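Local coordinates for trigger factor (Thermotoga maritima, PDB 2NSA), which probably serves as a ribosome-binding chaperone that keeps new proteins open and as a prolyl isomerase, the piece here being the C-terminal chaperone domain, at residues L50-L53 / V54-I58; E68-V71 / S72-S76; I58-L61 / K62-G65. All coordinates share one frame; numbering follows the deposited sequence.

Contact 1. Residues L50-L53 / V54-I58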
loop_
_atom_site.group_PDB
_atom_site.type_symbol
_atom_site.label_atom_id
_atom_site.label_comp_id
_atom_site.label_asym_id
_atom_site.label_seq_id
_atom_site.Cartn_x
_atom_site.Cartn_y
_atom_site.Cartn_z
ATOM N N LEU A 50 8.982 -6.698 -15.665
ATOM C CA LEU A 50 7.674 -7.095 -15.156
ATOM C C LEU A 50 7.491 -8.614 -15.247
ATOM O O LEU A 50 6.941 -9.225 -14.327
ATOM C CB LEU A 50 6.568 -6.353 -15.915
ATOM C CG LEU A 50 6.625 -4.828 -15.708
ATOM C CD1 LEU A 50 5.537 -4.135 -16.522
ATOM C CD2 LEU A 50 6.456 -4.505 -14.232
ATOM N N GLU A 51 7.948 -9.228 -16.337
ATOM C CA GLU A 51 7.833 -10.684 -16.464
ATOM C C GLU A 51 8.581 -11.341 -15.313
ATOM O O GLU A 51 8.106 -12.306 -14.717
ATOM C CB GLU A 51 8.441 -11.188 -17.778
ATOM C CG GLU A 51 7.751 -10.686 -19.012
ATOM C CD GLU A 51 8.359 -11.240 -20.284
ATOM O OE1 GLU A 51 9.567 -11.576 -20.280
ATOM O OE2 GLU A 51 7.630 -11.326 -21.296
ATOM N N ILE A 52 9.762 -10.812 -15.002
ATOM C CA ILE A 52 10.571 -11.360 -13.917
ATOM C C ILE A 52 9.862 -11.214 -12.572
ATOM O O ILE A 52 9.879 -12.142 -11.754
ATOM C CB ILE A 52 11.955 -10.669 -13.844
ATOM C CG1 ILE A 52 12.751 -10.974 -15.120
ATOM C CG2 ILE A 52 12.732 -11.172 -12.635
ATOM C CD1 ILE A 52 14.027 -10.168 -15.244
ATOM N N LEU A 53 9.238 -10.061 -12.340
ATOM C CA LEU A 53 8.539 -9.832 -11.077
ATOM C C LEU A 53 7.331 -10.758 -10.951
ATOM O O LEU A 53 7.014 -11.240 -9.861
ATOM C CB LEU A 53 8.103 -8.366 -10.959
ATOM C CG LEU A 53 9.287 -7.395 -10.929
ATOM C CD1 LEU A 53 8.782 -5.977 -10.732
ATOM C CD2 LEU A 53 10.241 -7.780 -9.803
ATOM N N VAL A 54 6.667 -11.007 -12.074
ATOM C CA VAL A 54 5.510 -11.895 -12.084
ATOM C C VAL A 54 5.980 -13.304 -11.697
ATOM O O VAL A 54 5.337 -13.978 -10.891
ATOM C CB VAL A 54 4.833 -11.903 -13.480
ATOM C CG1 VAL A 54 3.811 -13.040 -13.577
ATOM C CG2 VAL A 54 4.145 -10.566 -13.721
ATOM N N ASN A 55 7.109 -13.748 -12.244
ATOM C CA ASN A 55 7.614 -15.083 -11.906
ATOM C C ASN A 55 7.928 -15.217 -10.430
ATOM O O ASN A 55 7.615 -16.233 -9.808
ATOM C CB ASN A 55 8.893 -15.424 -12.664
ATOM C CG ASN A 55 8.697 -15.461 -14.145
ATOM O OD1 ASN A 55 7.646 -15.875 -14.635
ATOM N ND2 ASN A 55 9.720 -15.045 -14.882
ATOM N N GLU A 56 8.567 -14.198 -9.870
ATOM C CA GLU A 56 8.935 -14.231 -8.466
ATOM C C GLU A 56 7.716 -14.267 -7.554
ATOM O O GLU A 56 7.732 -14.939 -6.518
ATOM C CB GLU A 56 9.849 -13.045 -8.162
ATOM C CG GLU A 56 11.072 -13.051 -9.078
ATOM C CD GLU A 56 12.001 -11.871 -8.868
ATOM O OE1 GLU A 56 11.509 -10.728 -8.784
ATOM O OE2 GLU A 56 13.230 -12.092 -8.807
ATOM N N ALA A 57 6.651 -13.573 -7.953
ATOM C CA ALA A 57 5.411 -13.548 -7.176
ATOM C C ALA A 57 4.775 -14.933 -7.219
ATOM O O ALA A 57 4.264 -15.430 -6.212
ATOM C CB ALA A 57 4.449 -12.518 -7.751
ATOM N N ILE A 58 4.815 -15.550 -8.396
ATOM C CA ILE A 58 4.251 -16.881 -8.570
ATOM C C ILE A 58 5.075 -17.907 -7.798
ATOM O O ILE A 58 4.518 -18.809 -7.173
ATOM C CB ILE A 58 4.181 -17.255 -10.061
ATOM C CG1 ILE A 58 3.033 -16.487 -10.720
ATOM C CG2 ILE A 58 3.995 -18.765 -10.221
ATOM C CD1 ILE A 58 2.957 -16.638 -12.233
#
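E56 sets CG beside its own backbone N (chi1 -56°) and stays extended beyond it, which lays its carboxylate alongside I52, one helical turn earlier. The CG2 branch of I52, anti to the backbone N, meets this group from the same side of the helix, with CG2 of I52 3.9 Å from CD of E56. The methylene is closer still: CG of E56 is 3.1 Å from the carbonyl O of I52. L53 reaches the carboxylate at an angle, its CD2 methyl 3.4 Å from OE1 of E56. On another side V54 turns CG2 back over the preceding turn, 3.2 Å from O of L50. Beneath these contacts runs an unbroken ladder of backbone bonds, from V54 N to L50 O (2.9 Å) through to A57 N with L53 O (3.0 Å). Two polar ends look elsewhere: OE1 of E51 forms a salt bridge with R48, and OD1 of N55 accepts a hydrogen bond from R81. L53 also packs on I88 and I92, and L50 on K85, all of helix 77-105. The division between the partly open I52/E56 ridge and this packed side is that of an amphipathic helix laid against a longer one in an all-helical domain.

Contact 2. Residues E68-V71 / S72-S76. With SO4 (sulfate ion), chain B.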
loop_
_atom_site.group_PDB
_atom_site.type_symbol
_atom_site.label_atom_id
_atom_site.label_comp_id
_atom_site.label_asym_id
_atom_site.label_seq_id
_atom_site.Cartn_x
_atom_site.Cartn_y
_atom_site.Cartn_z
ATOM N N GLU A 68 -1.866 -22.919 -7.051
ATOM C CA GLU A 68 -2.893 -23.621 -7.811
ATOM C C GLU A 68 -4.320 -23.177 -7.502
ATOM O O GLU A 68 -5.138 -23.040 -8.408
ATOM C CB GLU A 68 -2.757 -25.135 -7.636
ATOM C CG GLU A 68 -3.496 -25.909 -8.705
ATOM C CD GLU A 68 -3.147 -27.378 -8.709
ATOM O OE1 GLU A 68 -2.016 -27.723 -9.114
ATOM O OE2 GLU A 68 -4.006 -28.182 -8.301
ATOM N N GLN A 69 -4.624 -22.948 -6.229
ATOM C CA GLN A 69 -5.961 -22.499 -5.855
ATOM C C GLN A 69 -6.281 -21.181 -6.551
ATOM O O GLN A 69 -7.390 -20.976 -7.047
ATOM C CB GLN A 69 -6.052 -22.322 -4.339
ATOM C CG GLN A 69 -6.062 -23.630 -3.563
ATOM C CD GLN A 69 -5.822 -23.430 -2.079
ATOM O OE1 GLN A 69 -4.726 -23.050 -1.663
ATOM N NE2 GLN A 69 -6.847 -23.680 -1.271
ATOM N N ILE A 70 -5.291 -20.293 -6.600
ATOM C CA ILE A 70 -5.458 -18.993 -7.225
ATOM C C ILE A 70 -5.507 -19.053 -8.751
ATOM O O ILE A 70 -6.430 -18.521 -9.367
ATOM C CB ILE A 70 -4.323 -18.031 -6.805
ATOM C CG1 ILE A 70 -4.354 -17.824 -5.289
ATOM C CG2 ILE A 70 -4.476 -16.689 -7.524
ATOM C CD1 ILE A 70 -3.212 -16.982 -4.756
ATOM N N VAL A 71 -4.523 -19.695 -9.370
ATOM C CA VAL A 71 -4.512 -19.752 -10.827
ATOM C C VAL A 71 -5.716 -20.509 -11.373
ATOM O O VAL A 71 -6.214 -20.193 -12.455
ATOM C CB VAL A 71 -3.207 -20.383 -11.364
ATOM C CG1 VAL A 71 -3.218 -21.900 -11.161
ATOM C CG2 VAL A 71 -3.040 -20.022 -12.832
ATOM N N SER A 72 -6.192 -21.493 -10.616
ATOM C CA SER A 72 -7.349 -22.287 -11.030
ATOM C C SER A 72 -8.612 -21.444 -11.201
ATOM O O SER A 72 -9.495 -21.795 -11.988
ATOM C CB SER A 72 -7.625 -23.398 -10.013
ATOM O OG SER A 72 -6.588 -24.361 -10.025
ATOM N N SER A 73 -8.699 -20.336 -10.469
ATOM C CA SER A 73 -9.868 -19.468 -10.551
ATOM C C SER A 73 -9.870 -18.660 -11.844
ATOM O O SER A 73 -10.880 -18.056 -12.209
ATOM C CB SER A 73 -9.928 -18.522 -9.345
ATOM O OG SER A 73 -8.930 -17.520 -9.411
ATOM N N TYR A 74 -8.736 -18.652 -12.536
ATOM C CA TYR A 74 -8.622 -17.927 -13.793
ATOM C C TYR A 74 -8.808 -18.884 -14.962
ATOM O O TYR A 74 -8.681 -20.096 -14.805
ATOM C CB TYR A 74 -7.258 -17.239 -13.895
ATOM C CG TYR A 74 -7.091 -16.078 -12.941
ATOM C CD1 TYR A 74 -6.935 -16.290 -11.574
ATOM C CD2 TYR A 74 -7.106 -14.766 -13.409
ATOM C CE1 TYR A 74 -6.798 -15.220 -10.692
ATOM C CE2 TYR A 74 -6.971 -13.690 -12.537
ATOM C CZ TYR A 74 -6.818 -13.927 -11.183
ATOM O OH TYR A 74 -6.686 -12.866 -10.315
ATOM N N GLU A 75 -9.106 -18.332 -16.134
ATOM C CA GLU A 75 -9.319 -19.134 -17.334
ATOM C C GLU A 75 -8.064 -19.897 -17.744
ATOM O O GLU A 75 -8.145 -20.987 -18.317
ATOM C CB GLU A 75 -9.776 -18.229 -18.478
ATOM C CG GLU A 75 -11.102 -17.529 -18.209
ATOM C CD GLU A 75 -11.477 -16.523 -19.286
ATOM O OE1 GLU A 75 -11.659 -16.932 -20.453
ATOM O OE2 GLU A 75 -11.591 -15.321 -18.960
ATOM N N SER A 76 -6.906 -19.315 -17.447
ATOM C CA SER A 76 -5.626 -19.924 -17.777
ATOM C C SER A 76 -4.519 -19.242 -16.992
ATOM O O SER A 76 -4.736 -18.193 -16.386
ATOM C CB SER A 76 -5.336 -19.775 -19.269
ATOM O OG SER A 76 -5.072 -18.423 -19.607
HETATM S S SO4 B . 0.858 -24.766 -4.775
HETATM O O1 SO4 B . 1.168 -23.375 -4.391
HETATM O O2 SO4 B . -0.201 -24.768 -5.799
HETATM O O3 SO4 B . 0.399 -25.521 -3.591
HETATM O O4 SO4 B . 2.074 -25.406 -5.313
#
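The side chain of Y74 folds back beside I70, and here the contact is packed, with apolar groups of helix 77-105 beside it. Both side chains point the same way, CE1 of the ring lying 4.2 Å from CG2 of I70, while the ring edge meets the backbone: CD1 of Y74 is 3.2 Å from O of I70, which lies in the ring plane. That same oxygen also takes two hydrogen bonds from S73. The hydroxyl OG of S73, placed between its own backbone N and carbonyl carbon (chi1 72°), donates in the carbonyl plane at 2.7 Å; N of S73 comes from well above that plane, at 3.1 Å. One residue on, N of Y74 is bonded to O of V71, so the chain winds more tightly as it leaves the helix, with partners three residues apart.

Outside, Y74 is fixed by helix 77-105: its OH is hydrogen-bonded to E83 and its ring meets F80 edge-to-face. An alanine here is likely to leave E83 without its hydroxyl partner and to leave a gap beside I70 and F80 where the ring had lain.

The solvent side has little side-chain packing, though it is held by polar bonds: OG and N of S72 reach O of E68 from opposite faces of the carbonyl plane, the hydroxyl at a short 2.5 Å. E68 is exposed, and its backbone N donates to sulfate O2 at 2.8 Å, nearly straight (163°). Y67 N binds the same ion, probably taken up from the crystallisation liquor; such an anion sits where the helix dipole would favour it. Further along, OG of S76 caps K79 N. The whole is a short helix and tight turn leading into the serine N-cap of the next helix.

Contact 3. Residues I58-L61 / K62-G65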
loop_
_atom_site.group_PDB
_atom_site.type_symbol
_atom_site.label_atom_id
_atom_site.label_comp_id
_atom_site.label_asym_id
_atom_site.label_seq_id
_atom_site.Cartn_x
_atom_site.Cartn_y
_atom_site.Cartn_z
ATOM N N ILE A 58 4.815 -15.550 -8.396
ATOM C CA ILE A 58 4.251 -16.881 -8.570
ATOM C C ILE A 58 5.075 -17.907 -7.798
ATOM O O ILE A 58 4.518 -18.809 -7.173
ATOM C CB ILE A 58 4.181 -17.255 -10.061
ATOM C CG1 ILE A 58 3.033 -16.487 -10.720
ATOM C CG2 ILE A 58 3.995 -18.765 -10.221
ATOM C CD1 ILE A 58 2.957 -16.638 -12.233
ATOM N N ASN A 59 6.395 -17.771 -7.829
ATOM C CA ASN A 59 7.238 -18.709 -7.098
ATOM C C ASN A 59 6.953 -18.609 -5.610
ATOM O O ASN A 59 7.000 -19.610 -4.893
ATOM C CB ASN A 59 8.721 -18.448 -7.363
ATOM C CG ASN A 59 9.171 -18.992 -8.697
ATOM O OD1 ASN A 59 8.748 -20.071 -9.109
ATOM N ND2 ASN A 59 10.042 -18.258 -9.377
ATOM N N ARG A 60 6.648 -17.400 -5.147
ATOM C CA ARG A 60 6.340 -17.191 -3.735
ATOM C C ARG A 60 5.012 -17.864 -3.409
ATOM O O ARG A 60 4.880 -18.515 -2.375
ATOM C CB ARG A 60 6.272 -15.691 -3.417
ATOM C CG ARG A 60 5.640 -15.367 -2.067
ATOM C CD ARG A 60 5.807 -13.899 -1.682
ATOM N NE ARG A 60 5.703 -13.003 -2.834
ATOM C CZ ARG A 60 6.747 -12.442 -3.437
ATOM N NH1 ARG A 60 7.975 -12.680 -2.997
ATOM N NH2 ARG A 60 6.566 -11.648 -4.484
ATOM N N LEU A 61 4.033 -17.710 -4.298
ATOM C CA LEU A 61 2.722 -18.318 -4.100
ATOM C C LEU A 61 2.850 -19.835 -4.056
ATOM O O LEU A 61 2.127 -20.509 -3.316
ATOM C CB LEU A 61 1.771 -17.917 -5.230
ATOM C CG LEU A 61 1.348 -16.446 -5.266
ATOM C CD1 LEU A 61 0.523 -16.182 -6.506
ATOM C CD2 LEU A 61 0.549 -16.112 -4.011
ATOM N N LYS A 62 3.771 -20.365 -4.857
ATOM C CA LYS A 62 4.005 -21.805 -4.907
ATOM C C LYS A 62 4.666 -22.297 -3.626
ATOM O O LYS A 62 4.467 -23.443 -3.219
ATOM C CB LYS A 62 4.872 -22.166 -6.115
ATOM C CG LYS A 62 4.141 -22.067 -7.440
ATOM C CD LYS A 62 5.037 -22.454 -8.604
ATOM C CE LYS A 62 4.252 -22.483 -9.906
ATOM N NZ LYS A 62 5.140 -22.660 -11.079
ATOM N N ARG A 63 5.455 -21.433 -2.996
ATOM C CA ARG A 63 6.117 -21.800 -1.750
ATOM C C ARG A 63 5.107 -21.754 -0.610
ATOM O O ARG A 63 5.226 -22.492 0.369
ATOM C CB ARG A 63 7.279 -20.846 -1.443
ATOM C CG ARG A 63 8.504 -21.014 -2.335
ATOM C CD ARG A 63 9.709 -20.298 -1.734
ATOM N NE ARG A 63 9.515 -18.851 -1.643
ATOM C CZ ARG A 63 9.689 -18.007 -2.655
ATOM N NH1 ARG A 63 10.066 -18.457 -3.845
ATOM N NH2 ARG A 63 9.483 -16.710 -2.478
ATOM N N GLU A 64 4.110 -20.883 -0.742
ATOM C CA GLU A 64 3.077 -20.738 0.278
ATOM C C GLU A 64 1.981 -21.784 0.092
ATOM O O GLU A 64 1.138 -21.977 0.968
ATOM C CB GLU A 64 2.463 -19.337 0.217
ATOM C CG GLU A 64 3.489 -18.210 0.234
ATOM C CD GLU A 64 2.855 -16.829 0.247
ATOM O OE1 GLU A 64 1.843 -16.626 -0.457
ATOM O OE2 GLU A 64 3.381 -15.942 0.953
ATOM N N GLY A 65 2.000 -22.459 -1.054
ATOM C CA GLY A 65 1.002 -23.477 -1.333
ATOM C C GLY A 65 -0.351 -22.880 -1.666
ATOM O O GLY A 65 -1.393 -23.458 -1.359
HETATM O O HOH W 1 7.148 -20.615 -10.877
#
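R63 lays its guanidinium over R60 in the last turn of helix 47-64, a helix C-terminus closed by a glycine, G65, with positive phi. One face of the R63 group covers the backbone: R60 CA lies 3.4 Å above its plane, toward the rim, and O of N59 lies over a face too. A bend at chi3 (-63°) folds the R63 chain back to achieve this. NH2 of R63 is then 4.3 Å from NH1 of R60, a like-charged approach that probably costs some energy. On its other flank R60 runs beside E64, whose CG rests 3.0 Å from O of R60 and whose OE2 is 3.8 Å from the aliphatic CG of R60; guanidinium and carboxylate planes are 73° apart, with no direct bond between the charges. What positions E64 lies beyond: its OE1 forms a salt bridge with R66. Backbone bonds from N of K62, R63 and E64 to the carbonyls four residues back hold the turn. L61 and I58 also pack on Y67 and F80. K62 stretches out, CE 3.7 Å from CG2 of I58, and its NZ donates at 2.9 Å to a water that lies doubtfully close to OD1 of N59.

In chain order the contacts run 1, 3, 2, the first two sharing I58. Contacts 1 and 3 are successive parts of helix 47-64, with centres 11 Å apart. Contact 2 lies on the next helix, its centre about 13 Å from that of contact 3 and 16 Å from that of contact 1. Contacts 2 and 3 touch where CD1 of I70 packs on CD2 of L61 at 3.9 Å; contacts 1 and 2 stay about 7 Å apart at their nearest atoms. Helix 77-105 is the common neighbour of all three. The sulfate at the start of helix 67-72 also lies against contact 3, CA of G65 being 3.1 Å from its O3. Prolyl isomerase activity belongs to the middle domain, absent from this chain.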